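Local coordinates for vacuolar protein sorting-associated protein 54 (Mus musculus, PDB 3N1E), which probably acts, as a subunit of the GARP tethering complex, in retrograde transport from endosomes to the trans-Golgi network, and is represented here by its helical C-terminal domain, at residues 33-37 and 87-91; 36-40 and 53-57; 43-47 and 111-115; 77-82 and 126-132. The contacts are given in a common frame with arbitrary orientation. Residues are numbered along the deposited sequence.

Contact 1: 33-37 and 87-91; sequences DSLFD and SYKLH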
loop_
_atom_site.group_PDB
_atom_site.type_symbol
_atom_site.label_atom_id
_atom_site.label_comp_id
_atom_site.label_asym_id
_atom_site.label_seq_id
_atom_site.Cartn_x
_atom_site.Cartn_y
_atom_site.Cartn_z
ATOM N N ASP A 33 -6.957 3.765 -3.358
ATOM C CA ASP A 33 -6.895 3.636 -4.819
ATOM C C ASP A 33 -7.244 4.958 -5.526
ATOM O O ASP A 33 -6.563 5.356 -6.478
ATOM C CB ASP A 33 -7.794 2.495 -5.296
ATOM C CG ASP A 33 -7.804 2.364 -6.792
ATOM O OD1 ASP A 33 -6.788 1.863 -7.323
ATOM O OD2 ASP A 33 -8.810 2.791 -7.418
ATOM N N SER A 34 -8.284 5.656 -5.037
ATOM C CA SER A 34 -8.667 6.930 -5.626
ATOM C C SER A 34 -7.608 8.015 -5.406
ATOM O O SER A 34 -7.309 8.794 -6.319
ATOM C CB SER A 34 -10.053 7.352 -5.125
ATOM O OG SER A 34 -11.020 6.402 -5.521
ATOM N N LEU A 35 -6.996 8.041 -4.220
ATOM C CA LEU A 35 -5.862 8.935 -3.949
ATOM C C LEU A 35 -4.686 8.687 -4.890
ATOM O O LEU A 35 -4.126 9.642 -5.467
ATOM C CB LEU A 35 -5.409 8.772 -2.483
ATOM C CG LEU A 35 -4.197 9.642 -2.119
ATOM C CD1 LEU A 35 -4.576 11.143 -2.012
ATOM C CD2 LEU A 35 -3.558 9.109 -0.839
ATOM N N PHE A 36 -4.311 7.420 -5.045
ATOM C CA PHE A 36 -3.216 7.055 -5.953
ATOM C C PHE A 36 -3.513 7.448 -7.394
ATOM O O PHE A 36 -2.625 7.921 -8.088
ATOM C CB PHE A 36 -2.881 5.566 -5.871
ATOM C CG PHE A 36 -2.472 5.099 -4.494
ATOM C CD1 PHE A 36 -1.953 5.986 -3.551
ATOM C CD2 PHE A 36 -2.575 3.743 -4.165
ATOM C CE1 PHE A 36 -1.553 5.535 -2.241
ATOM C CE2 PHE A 36 -2.175 3.273 -2.899
ATOM C CZ PHE A 36 -1.651 4.168 -1.939
ATOM N N ASP A 37 -4.752 7.236 -7.848
ATOM C CA ASP A 37 -5.112 7.610 -9.212
ATOM C C ASP A 37 -4.969 9.121 -9.359
ATOM O O ASP A 37 -4.376 9.591 -10.319
ATOM C CB ASP A 37 -6.539 7.165 -9.576
ATOM C CG ASP A 37 -7.016 7.775 -10.920
ATOM O OD1 ASP A 37 -6.368 7.507 -11.949
ATOM O OD2 ASP A 37 -8.007 8.544 -10.941
ATOM N N SER A 87 -2.518 -1.613 -5.568
ATOM C CA SER A 87 -3.136 -0.445 -6.179
ATOM C C SER A 87 -2.105 0.619 -6.564
ATOM O O SER A 87 -2.156 1.162 -7.658
ATOM C CB SER A 87 -4.173 0.168 -5.217
ATOM O OG SER A 87 -4.641 1.415 -5.722
ATOM N N TYR A 88 -1.186 0.921 -5.646
ATOM C CA TYR A 88 -0.120 1.850 -5.927
ATOM C C TYR A 88 0.663 1.445 -7.197
ATOM O O TYR A 88 0.884 2.269 -8.094
ATOM C CB TYR A 88 0.800 1.942 -4.703
ATOM C CG TYR A 88 2.100 2.650 -4.963
ATOM C CD1 TYR A 88 3.257 1.924 -5.198
ATOM C CD2 TYR A 88 2.162 4.038 -4.987
ATOM C CE1 TYR A 88 4.476 2.585 -5.444
ATOM C CE2 TYR A 88 3.363 4.698 -5.215
ATOM C CZ TYR A 88 4.494 3.966 -5.450
ATOM O OH TYR A 88 5.689 4.624 -5.673
ATOM N N LYS A 89 1.060 0.185 -7.272
ATOM C CA LYS A 89 1.843 -0.311 -8.398
ATOM C C LYS A 89 1.049 -0.199 -9.691
ATOM O O LYS A 89 1.617 0.148 -10.714
ATOM C CB LYS A 89 2.284 -1.760 -8.194
ATOM C CG LYS A 89 3.364 -1.880 -7.118
ATOM C CD LYS A 89 3.969 -3.289 -7.051
ATOM C CE LYS A 89 2.944 -4.312 -6.676
ATOM N NZ LYS A 89 3.596 -5.666 -6.757
ATOM N N LEU A 90 -0.256 -0.469 -9.639
ATOM C CA LEU A 90 -1.055 -0.413 -10.882
ATOM C C LEU A 90 -1.067 1.017 -11.419
ATOM O O LEU A 90 -0.874 1.245 -12.629
ATOM C CB LEU A 90 -2.483 -0.981 -10.642
ATOM C CG LEU A 90 -3.498 -0.904 -11.787
ATOM C CD1 LEU A 90 -4.477 -2.097 -11.700
ATOM C CD2 LEU A 90 -4.241 0.431 -11.745
ATOM N N HIS A 91 -1.295 1.989 -10.526
ATOM C CA HIS A 91 -1.365 3.377 -10.947
ATOM C C HIS A 91 -0.003 3.928 -11.353
ATOM O O HIS A 91 0.085 4.720 -12.302
ATOM C CB HIS A 91 -2.042 4.225 -9.875
ATOM C CG HIS A 91 -3.493 3.898 -9.724
ATOM N ND1 HIS A 91 -4.421 4.204 -10.699
ATOM C CD2 HIS A 91 -4.170 3.279 -8.730
ATOM C CE1 HIS A 91 -5.612 3.775 -10.311
ATOM N NE2 HIS A 91 -5.487 3.218 -9.116
HETATM O O HOH W 1 -4.266 5.969 -12.853
#
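One carboxylate oxygen of D33 takes two hydrogen bonds from the facing helix: S87 OG donates to D33 OD1 at 2.7 Å, and H91 NE2 donates to D33 OD1 at 2.6 Å. S87 and H91 lie one helical turn apart, so both reach the same acceptor, and the carboxylate meets the imidazole at its edge. The other ring nitrogen is also engaged: a water 2.8 Å from H91 ND1 donates to D37 OD1, also at 2.8 Å. D37 also packs over the ring face in a CH-pi contact, its CB 4.0 Å from the centroid of the H91 ring. Deeper in, F36 points at helix 74-98. Its CE2 lies 3.7 Å from Y88 CB, and the Y88 ring turns its edge to the F36 face in a T-shaped pair, centroids 5.9 Å apart and planes at 81°. Y88 continues the aromatic packing by stacking with Y119 of helix 107-124, while F36 also touches I57 and M61 of helix 52-68. The axes of the two segments approach to 9.2 Å and point the same general way, crossing at -25°. A polar cluster beside an aromatic layer joins two non-consecutive, co-directional helices of the Vps54 C-terminal bundle.

Contact 2: 36-40 and 53-57; sequences FDKLL and CFRNI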
loop_
_atom_site.group_PDB
_atom_site.type_symbol
_atom_site.label_atom_id
_atom_site.label_comp_id
_atom_site.label_asym_id
_atom_site.label_seq_id
_atom_site.Cartn_x
_atom_site.Cartn_y
_atom_site.Cartn_z
ATOM N N PHE A 36 -4.311 7.420 -5.045
ATOM C CA PHE A 36 -3.216 7.055 -5.953
ATOM C C PHE A 36 -3.513 7.448 -7.394
ATOM O O PHE A 36 -2.625 7.921 -8.088
ATOM C CB PHE A 36 -2.881 5.566 -5.871
ATOM C CG PHE A 36 -2.472 5.099 -4.494
ATOM C CD1 PHE A 36 -1.953 5.986 -3.551
ATOM C CD2 PHE A 36 -2.575 3.743 -4.165
ATOM C CE1 PHE A 36 -1.553 5.535 -2.241
ATOM C CE2 PHE A 36 -2.175 3.273 -2.899
ATOM C CZ PHE A 36 -1.651 4.168 -1.939
ATOM N N ASP A 37 -4.752 7.236 -7.848
ATOM C CA ASP A 37 -5.112 7.610 -9.212
ATOM C C ASP A 37 -4.969 9.121 -9.359
ATOM O O ASP A 37 -4.376 9.591 -10.319
ATOM C CB ASP A 37 -6.539 7.165 -9.576
ATOM C CG ASP A 37 -7.016 7.775 -10.920
ATOM O OD1 ASP A 37 -6.368 7.507 -11.949
ATOM O OD2 ASP A 37 -8.007 8.544 -10.941
ATOM N N LYS A 38 -5.477 9.877 -8.390
ATOM C CA LYS A 38 -5.438 11.340 -8.469
ATOM C C LYS A 38 -4.011 11.846 -8.514
ATOM O O LYS A 38 -3.659 12.653 -9.381
ATOM C CB LYS A 38 -6.162 11.950 -7.270
ATOM C CG LYS A 38 -6.211 13.446 -7.317
ATOM C CD LYS A 38 -6.810 13.995 -6.035
ATOM C CE LYS A 38 -6.075 15.250 -5.590
ATOM N NZ LYS A 38 -5.954 16.245 -6.684
ATOM N N LEU A 39 -3.182 11.330 -7.605
ATOM C CA LEU A 39 -1.802 11.814 -7.485
ATOM C C LEU A 39 -0.896 11.334 -8.616
ATOM O O LEU A 39 -0.170 12.145 -9.210
ATOM C CB LEU A 39 -1.220 11.469 -6.111
ATOM C CG LEU A 39 -1.863 12.155 -4.894
ATOM C CD1 LEU A 39 -1.321 11.572 -3.593
ATOM C CD2 LEU A 39 -1.647 13.684 -4.969
ATOM N N LEU A 40 -0.940 10.036 -8.918
ATOM C CA LEU A 40 -0.018 9.457 -9.897
ATOM C C LEU A 40 -0.339 9.847 -11.345
ATOM O O LEU A 40 0.550 9.820 -12.181
ATOM C CB LEU A 40 0.082 7.943 -9.726
ATOM C CG LEU A 40 0.852 7.605 -8.447
ATOM C CD1 LEU A 40 0.658 6.140 -8.048
ATOM C CD2 LEU A 40 2.360 7.915 -8.634
ATOM N N CYS A 53 4.661 14.166 -5.033
ATOM C CA CYS A 53 3.690 13.097 -5.192
ATOM C C CYS A 53 3.985 11.985 -4.181
ATOM O O CYS A 53 3.099 11.559 -3.428
ATOM C CB CYS A 53 3.751 12.523 -6.625
ATOM S SG CYS A 53 2.691 11.157 -6.896
ATOM N N PHE A 54 5.235 11.528 -4.168
ATOM C CA PHE A 54 5.605 10.414 -3.281
ATOM C C PHE A 54 5.602 10.810 -1.813
ATOM O O PHE A 54 5.267 9.977 -0.943
ATOM C CB PHE A 54 6.948 9.803 -3.679
ATOM C CG PHE A 54 6.870 8.851 -4.843
ATOM C CD1 PHE A 54 6.281 9.221 -6.051
ATOM C CD2 PHE A 54 7.395 7.578 -4.736
ATOM C CE1 PHE A 54 6.209 8.306 -7.129
ATOM C CE2 PHE A 54 7.343 6.672 -5.820
ATOM C CZ PHE A 54 6.758 7.058 -7.005
ATOM N N ARG A 55 5.947 12.076 -1.507
ATOM C CA ARG A 55 5.843 12.514 -0.105
ATOM C C ARG A 55 4.401 12.416 0.391
ATOM O O ARG A 55 4.143 11.969 1.508
ATOM C CB ARG A 55 6.364 13.950 0.094
ATOM C CG ARG A 55 7.845 14.083 -0.150
ATOM C CD ARG A 55 8.402 15.431 0.377
ATOM N NE ARG A 55 7.732 16.623 -0.163
ATOM C CZ ARG A 55 8.076 17.301 -1.273
ATOM N NH1 ARG A 55 9.044 16.896 -2.100
ATOM N NH2 ARG A 55 7.410 18.408 -1.575
ATOM N N ASN A 56 3.473 12.824 -0.472
ATOM C CA ASN A 56 2.065 12.808 -0.105
ATOM C C ASN A 56 1.532 11.398 0.027
ATOM O O ASN A 56 0.876 11.089 1.022
ATOM C CB ASN A 56 1.255 13.618 -1.103
ATOM C CG ASN A 56 1.394 15.081 -0.870
ATOM O OD1 ASN A 56 1.242 15.553 0.264
ATOM N ND2 ASN A 56 1.696 15.825 -1.927
ATOM N N ILE A 57 1.842 10.531 -0.941
ATOM C CA ILE A 57 1.457 9.115 -0.877
ATOM C C ILE A 57 1.975 8.518 0.443
ATOM O O ILE A 57 1.228 7.915 1.223
ATOM C CB ILE A 57 2.030 8.327 -2.079
ATOM C CG1 ILE A 57 1.273 8.708 -3.363
ATOM C CG2 ILE A 57 1.948 6.793 -1.832
ATOM C CD1 ILE A 57 1.942 8.255 -4.662
#
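Two helical segments run antiparallel, their N-to-C directions 161° apart and their axes 10.3 Å from each other at closest approach. The nearest CA pairs put L39 opposite C53 at 6.1 Å and F36 opposite I57 at 7.2 Å, so the CA atoms are closer at the L39 end than at F36. No hydrogen bond crosses; the fit is apolar. L39 and C53 both point across the gap, with L39 CB 4.0 Å from C53 SG. L39 CD1 reaches I57 CG1 at 3.9 Å and the aliphatic CB of N56 at 4.1 Å. On the buried side L40 spans a full turn of the partner: its CD2 lies 3.7 Å from C53 SG and 4.2 Å from F54 CE1, while its CG is 4.0 Å from I57 CD1. I57 thus sits among three residues of 36-40, since its CG2 also meets F36 CE1 at 3.7 Å. Helix 74-98 covers part of this layer, where F36 touches I84 and S87, and L40 touches H91. Helix 17-40 ends at L40 and helix 52-68 starts just ahead of C53, with an eleven-residue loop between them, so the pair forms the closed end of an antiparallel helical hairpin within the C-terminal bundle.

Contact 3: 43-47 and 111-115; sequences YEVKA and LVTAD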
loop_
_atom_site.group_PDB
_atom_site.type_symbol
_atom_site.label_atom_id
_atom_site.label_comp_id
_atom_site.label_asym_id
_atom_site.label_seq_id
_atom_site.Cartn_x
_atom_site.Cartn_y
_atom_site.Cartn_z
ATOM N N TYR A 43 1.871 12.726 -11.889
ATOM C CA TYR A 43 3.266 12.574 -11.470
ATOM C C TYR A 43 4.210 12.889 -12.613
ATOM O O TYR A 43 4.030 12.391 -13.719
ATOM C CB TYR A 43 3.460 11.131 -11.008
ATOM C CG TYR A 43 4.861 10.696 -10.652
ATOM C CD1 TYR A 43 5.630 11.397 -9.725
ATOM C CD2 TYR A 43 5.401 9.549 -11.223
ATOM C CE1 TYR A 43 6.921 10.954 -9.385
ATOM C CE2 TYR A 43 6.691 9.104 -10.892
ATOM C CZ TYR A 43 7.439 9.819 -9.970
ATOM O OH TYR A 43 8.700 9.360 -9.642
ATOM N N GLU A 44 5.210 13.724 -12.349
ATOM C CA GLU A 44 6.258 13.947 -13.339
ATOM C C GLU A 44 7.594 13.526 -12.729
ATOM O O GLU A 44 7.840 13.739 -11.539
ATOM C CB GLU A 44 6.286 15.396 -13.836
ATOM C CG GLU A 44 5.028 15.787 -14.637
ATOM C CD GLU A 44 4.808 14.969 -15.913
ATOM O OE1 GLU A 44 5.704 14.929 -16.801
ATOM O OE2 GLU A 44 3.708 14.384 -16.038
ATOM N N VAL A 45 8.431 12.904 -13.551
ATOM C CA VAL A 45 9.688 12.375 -13.052
ATOM C C VAL A 45 10.750 13.482 -13.078
ATOM O O VAL A 45 11.184 13.896 -14.155
ATOM C CB VAL A 45 10.098 11.139 -13.862
ATOM C CG1 VAL A 45 11.444 10.538 -13.323
ATOM C CG2 VAL A 45 8.991 10.089 -13.773
ATOM N N LYS A 46 11.136 13.951 -11.893
ATOM C CA LYS A 46 12.206 14.955 -11.751
ATOM C C LYS A 46 12.735 14.966 -10.321
ATOM O O LYS A 46 12.065 14.498 -9.383
ATOM C CB LYS A 46 11.684 16.335 -12.144
ATOM C CG LYS A 46 10.560 16.802 -11.243
ATOM C CD LYS A 46 10.067 18.183 -11.646
ATOM C CE LYS A 46 9.305 18.843 -10.505
ATOM N NZ LYS A 46 7.849 18.531 -10.511
ATOM N N ALA A 47 13.933 15.522 -10.160
ATOM C CA ALA A 47 14.484 15.788 -8.846
ATOM C C ALA A 47 13.835 17.049 -8.275
ATOM O O ALA A 47 13.403 17.911 -9.038
ATOM C CB ALA A 47 15.997 15.947 -8.958
ATOM N N LEU A 111 15.646 8.121 -11.462
ATOM C CA LEU A 111 14.850 8.964 -10.564
ATOM C C LEU A 111 13.644 8.219 -10.046
ATOM O O LEU A 111 13.283 8.340 -8.881
ATOM C CB LEU A 111 14.392 10.230 -11.291
ATOM C CG LEU A 111 15.455 11.313 -11.474
ATOM C CD1 LEU A 111 14.994 12.342 -12.531
ATOM C CD2 LEU A 111 15.788 12.046 -10.152
ATOM N N VAL A 112 13.011 7.430 -10.913
ATOM C CA VAL A 112 11.887 6.639 -10.452
ATOM C C VAL A 112 12.366 5.594 -9.427
ATOM O O VAL A 112 11.745 5.420 -8.389
ATOM C CB VAL A 112 11.172 5.982 -11.623
ATOM C CG1 VAL A 112 10.054 5.079 -11.111
ATOM C CG2 VAL A 112 10.613 7.069 -12.549
ATOM N N THR A 113 13.477 4.923 -9.730
ATOM C CA THR A 113 14.066 3.939 -8.787
ATOM C C THR A 113 14.276 4.577 -7.407
ATOM O O THR A 113 13.993 3.964 -6.371
ATOM C CB THR A 113 15.340 3.358 -9.347
ATOM O OG1 THR A 113 14.983 2.644 -10.549
ATOM C CG2 THR A 113 16.004 2.368 -8.338
ATOM N N ALA A 114 14.746 5.823 -7.421
ATOM C CA ALA A 114 14.995 6.575 -6.182
ATOM C C ALA A 114 13.679 6.892 -5.425
ATOM O O ALA A 114 13.575 6.731 -4.196
ATOM C CB ALA A 114 15.743 7.882 -6.522
ATOM N N ASP A 115 12.688 7.371 -6.168
ATOM C CA ASP A 115 11.382 7.709 -5.559
ATOM C C ASP A 115 10.763 6.422 -4.985
ATOM O O ASP A 115 10.228 6.416 -3.879
ATOM C CB ASP A 115 10.491 8.374 -6.622
ATOM C CG ASP A 115 9.984 9.769 -6.221
ATOM O OD1 ASP A 115 10.250 10.256 -5.098
ATOM O OD2 ASP A 115 9.290 10.376 -7.084
HETATM O O HOH W 2 10.803 11.963 -9.426
#
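V45 and L111 form the apolar centre, each with its CA-to-CB bond directed at the other segment: V45 CG1 lies 3.6 Å from L111 CB, and V45 CG2 comes equally close, 3.6 Å, to V112 CG2. L111 extends along the extended backbone of 43-47, its CD1 3.9 Å from K46 CA and its CD2 4.1 Å from A47 CB. This extended run leaves helix 17-40 and heads for helix 52-68, and by lying across the first half of helix 107-124 it fastens the interhelical loop to the last long helix of the bundle. Behind V112, L96 of helix 74-98 and W140 near the C-terminus continue the apolar layer. Y43 begins the passage to the polar edge. Its ring meets that of F54 with the planes at about 40°, its carbonyl oxygen accepts a hydrogen bond from Q95 of helix 74-98, and its hydroxyl passes 4.2 Å from V112 CG2 to donate to D115: Y43 OH to D115 OD2 is 2.8 Å, near the plane of the phenol ring. D115 OD2 is shared, being hydrogen-bonded to S51 OG as well, so the buried carboxylate holds both ends of the loop that carries 43-47. One water completes the edge, donating to K46 O at 2.8 Å and to D115 OD2 at 3.2 Å.

Contact 4: 77-82 and 126-132; sequences TQMLFL and LKGLKDL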
loop_
_atom_site.group_PDB
_atom_site.type_symbol
_atom_site.label_atom_id
_atom_site.label_comp_id
_atom_site.label_asym_id
_atom_site.label_seq_id
_atom_site.Cartn_x
_atom_site.Cartn_y
_atom_site.Cartn_z
ATOM N N THR A 77 -3.468 -6.418 8.905
ATOM C CA THR A 77 -2.811 -5.136 8.578
ATOM C C THR A 77 -1.795 -5.373 7.459
ATOM O O THR A 77 -1.667 -4.576 6.526
ATOM C CB THR A 77 -2.092 -4.560 9.797
ATOM O OG1 THR A 77 -3.070 -4.164 10.768
ATOM C CG2 THR A 77 -1.227 -3.330 9.431
ATOM N N GLN A 78 -1.055 -6.466 7.571
ATOM C CA GLN A 78 -0.154 -6.885 6.491
ATOM C C GLN A 78 -0.908 -7.110 5.161
ATOM O O GLN A 78 -0.509 -6.605 4.084
ATOM C CB GLN A 78 0.584 -8.157 6.939
ATOM C CG GLN A 78 1.640 -7.895 7.993
ATOM C CD GLN A 78 2.156 -9.179 8.642
ATOM O OE1 GLN A 78 1.543 -10.237 8.510
ATOM N NE2 GLN A 78 3.239 -9.078 9.364
ATOM N N MET A 79 -2.032 -7.825 5.236
ATOM C CA MET A 79 -2.843 -8.089 4.029
ATOM C C MET A 79 -3.393 -6.795 3.426
ATOM O O MET A 79 -3.436 -6.654 2.192
ATOM C CB MET A 79 -3.993 -9.080 4.317
ATOM C CG MET A 79 -3.598 -10.468 4.780
ATOM S SD MET A 79 -2.551 -11.394 3.652
ATOM C CE MET A 79 -0.918 -11.058 4.311
ATOM N N LEU A 80 -3.811 -5.854 4.289
ATOM C CA LEU A 80 -4.321 -4.571 3.836
ATOM C C LEU A 80 -3.244 -3.835 3.054
ATOM O O LEU A 80 -3.509 -3.321 1.960
ATOM C CB LEU A 80 -4.780 -3.721 5.020
ATOM C CG LEU A 80 -5.119 -2.269 4.753
ATOM C CD1 LEU A 80 -6.310 -2.125 3.810
ATOM C CD2 LEU A 80 -5.368 -1.524 6.082
ATOM N N PHE A 81 -2.040 -3.801 3.612
ATOM C CA PHE A 81 -0.950 -3.097 2.950
ATOM C C PHE A 81 -0.505 -3.752 1.666
ATOM O O PHE A 81 -0.092 -3.045 0.753
ATOM C CB PHE A 81 0.218 -2.773 3.910
ATOM C CG PHE A 81 0.013 -1.480 4.632
ATOM C CD1 PHE A 81 0.528 -0.276 4.119
ATOM C CD2 PHE A 81 -0.765 -1.444 5.779
ATOM C CE1 PHE A 81 0.293 0.949 4.782
ATOM C CE2 PHE A 81 -1.010 -0.236 6.438
ATOM C CZ PHE A 81 -0.472 0.959 5.942
ATOM N N LEU A 82 -0.626 -5.080 1.563
ATOM C CA LEU A 82 -0.364 -5.732 0.270
ATOM C C LEU A 82 -1.363 -5.298 -0.803
ATOM O O LEU A 82 -0.969 -5.088 -1.939
ATOM C CB LEU A 82 -0.321 -7.261 0.400
ATOM C CG LEU A 82 0.905 -7.716 1.177
ATOM C CD1 LEU A 82 0.678 -9.186 1.535
ATOM C CD2 LEU A 82 2.236 -7.566 0.369
ATOM N N LEU A 126 7.202 0.812 8.803
ATOM C CA LEU A 126 5.988 0.765 9.633
ATOM C C LEU A 126 5.875 -0.542 10.423
ATOM O O LEU A 126 6.200 -1.612 9.904
ATOM C CB LEU A 126 4.751 0.987 8.749
ATOM C CG LEU A 126 4.692 2.366 8.093
ATOM C CD1 LEU A 126 3.608 2.389 7.024
ATOM C CD2 LEU A 126 4.491 3.492 9.142
ATOM N N LYS A 127 5.421 -0.451 11.681
ATOM C CA LYS A 127 5.357 -1.652 12.549
ATOM C C LYS A 127 4.585 -2.775 11.901
ATOM O O LYS A 127 3.440 -2.578 11.473
ATOM C CB LYS A 127 4.688 -1.328 13.887
ATOM C CG LYS A 127 5.496 -0.467 14.801
ATOM C CD LYS A 127 4.765 -0.380 16.149
ATOM C CE LYS A 127 4.686 1.056 16.659
ATOM N NZ LYS A 127 4.177 1.095 18.066
ATOM N N GLY A 128 5.206 -3.952 11.862
ATOM C CA GLY A 128 4.602 -5.155 11.288
ATOM C C GLY A 128 4.825 -5.380 9.796
ATOM O O GLY A 128 4.477 -6.447 9.274
ATOM N N LEU A 129 5.402 -4.393 9.103
ATOM C CA LEU A 129 5.487 -4.473 7.637
ATOM C C LEU A 129 6.882 -4.762 7.064
ATOM O O LEU A 129 7.080 -4.743 5.846
ATOM C CB LEU A 129 4.912 -3.198 6.997
ATOM C CG LEU A 129 3.495 -2.773 7.425
ATOM C CD1 LEU A 129 3.070 -1.625 6.534
ATOM C CD2 LEU A 129 2.485 -3.929 7.331
ATOM N N LYS A 130 7.848 -5.034 7.932
ATOM C CA LYS A 130 9.236 -5.096 7.483
ATOM C C LYS A 130 9.489 -6.147 6.376
ATOM O O LYS A 130 10.270 -5.899 5.419
ATOM C CB LYS A 130 10.149 -5.312 8.688
ATOM C CG LYS A 130 11.595 -5.680 8.359
ATOM C CD LYS A 130 12.404 -5.801 9.662
ATOM C CE LYS A 130 11.591 -6.448 10.792
ATOM N NZ LYS A 130 11.425 -7.926 10.625
ATOM N N ASP A 131 8.835 -7.300 6.492
ATOM C CA ASP A 131 9.088 -8.391 5.558
ATOM C C ASP A 131 8.011 -8.576 4.483
ATOM O O ASP A 131 7.960 -9.616 3.836
ATOM C CB ASP A 131 9.345 -9.707 6.301
ATOM C CG ASP A 131 10.542 -9.638 7.209
ATOM O OD1 ASP A 131 11.609 -9.165 6.776
ATOM O OD2 ASP A 131 10.411 -10.061 8.376
ATOM N N LEU A 132 7.167 -7.563 4.271
ATOM C CA LEU A 132 6.262 -7.601 3.131
ATOM C C LEU A 132 7.019 -7.723 1.815
ATOM O O LEU A 132 8.029 -7.040 1.592
ATOM C CB LEU A 132 5.384 -6.353 3.099
ATOM C CG LEU A 132 3.937 -6.512 3.566
ATOM C CD1 LEU A 132 3.859 -6.932 5.006
ATOM C CD2 LEU A 132 3.170 -5.203 3.314
#
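Apolar contacts dominate. F81 points at the loop, and L129 CD1 sits over one face of its ring in a CH-pi contact, 3.8 Å from the F81 centroid and 18° off the ring normal. L126 CD1 approaches F81 CE1 at 4.3 Å. On the next turn of chain L132 is directed at the helix and fits between three side chains: its CD1 is 3.8 Å from Q78 CG, its CD2 3.9 Å from F81 CB, and its CG 3.8 Å from L82 CD2. The loop presents these leucines through two beta turns that share L129, type II from L126 to L129 and type I from L129 to L132, closed by L129 N to L126 O at 3.0 Å and L132 N to L129 O at 3.2 Å. G128 holds the third position of the first turn with a positive phi of 89°, where a CB would be jammed against the preceding carbonyl oxygen. In this way the chain leaving helix 107-124 folds back over helix 74-98, while L126 and F81 also touch helix 52-68. The polar link across is a single hydrogen bond, Q78 NE2 to G128 O, 2.9 Å and nearly straight at 169°.

The four contacts are spread along one elongated helical bundle. Contacts 1 and 2 start from the same part of helix 17-40, share F36 and D37, and have centres about 8 Å apart; Y88 of contact 1 meets F54 and I57 of contact 2, joining three helices in one core. Contact 3 touches contact 2 through F54, centres about 12 Å apart. Contact 4 lies about 24 Å from contact 3, centre to centre, and shares helix 74-98 with contact 1. Contact 2 joins consecutive helices and closes before contact 4 opens; contacts 1, 3 and 4 cross one another along the chain and contact 3 also crosses contact 2, so interleaved segments knit the domain together.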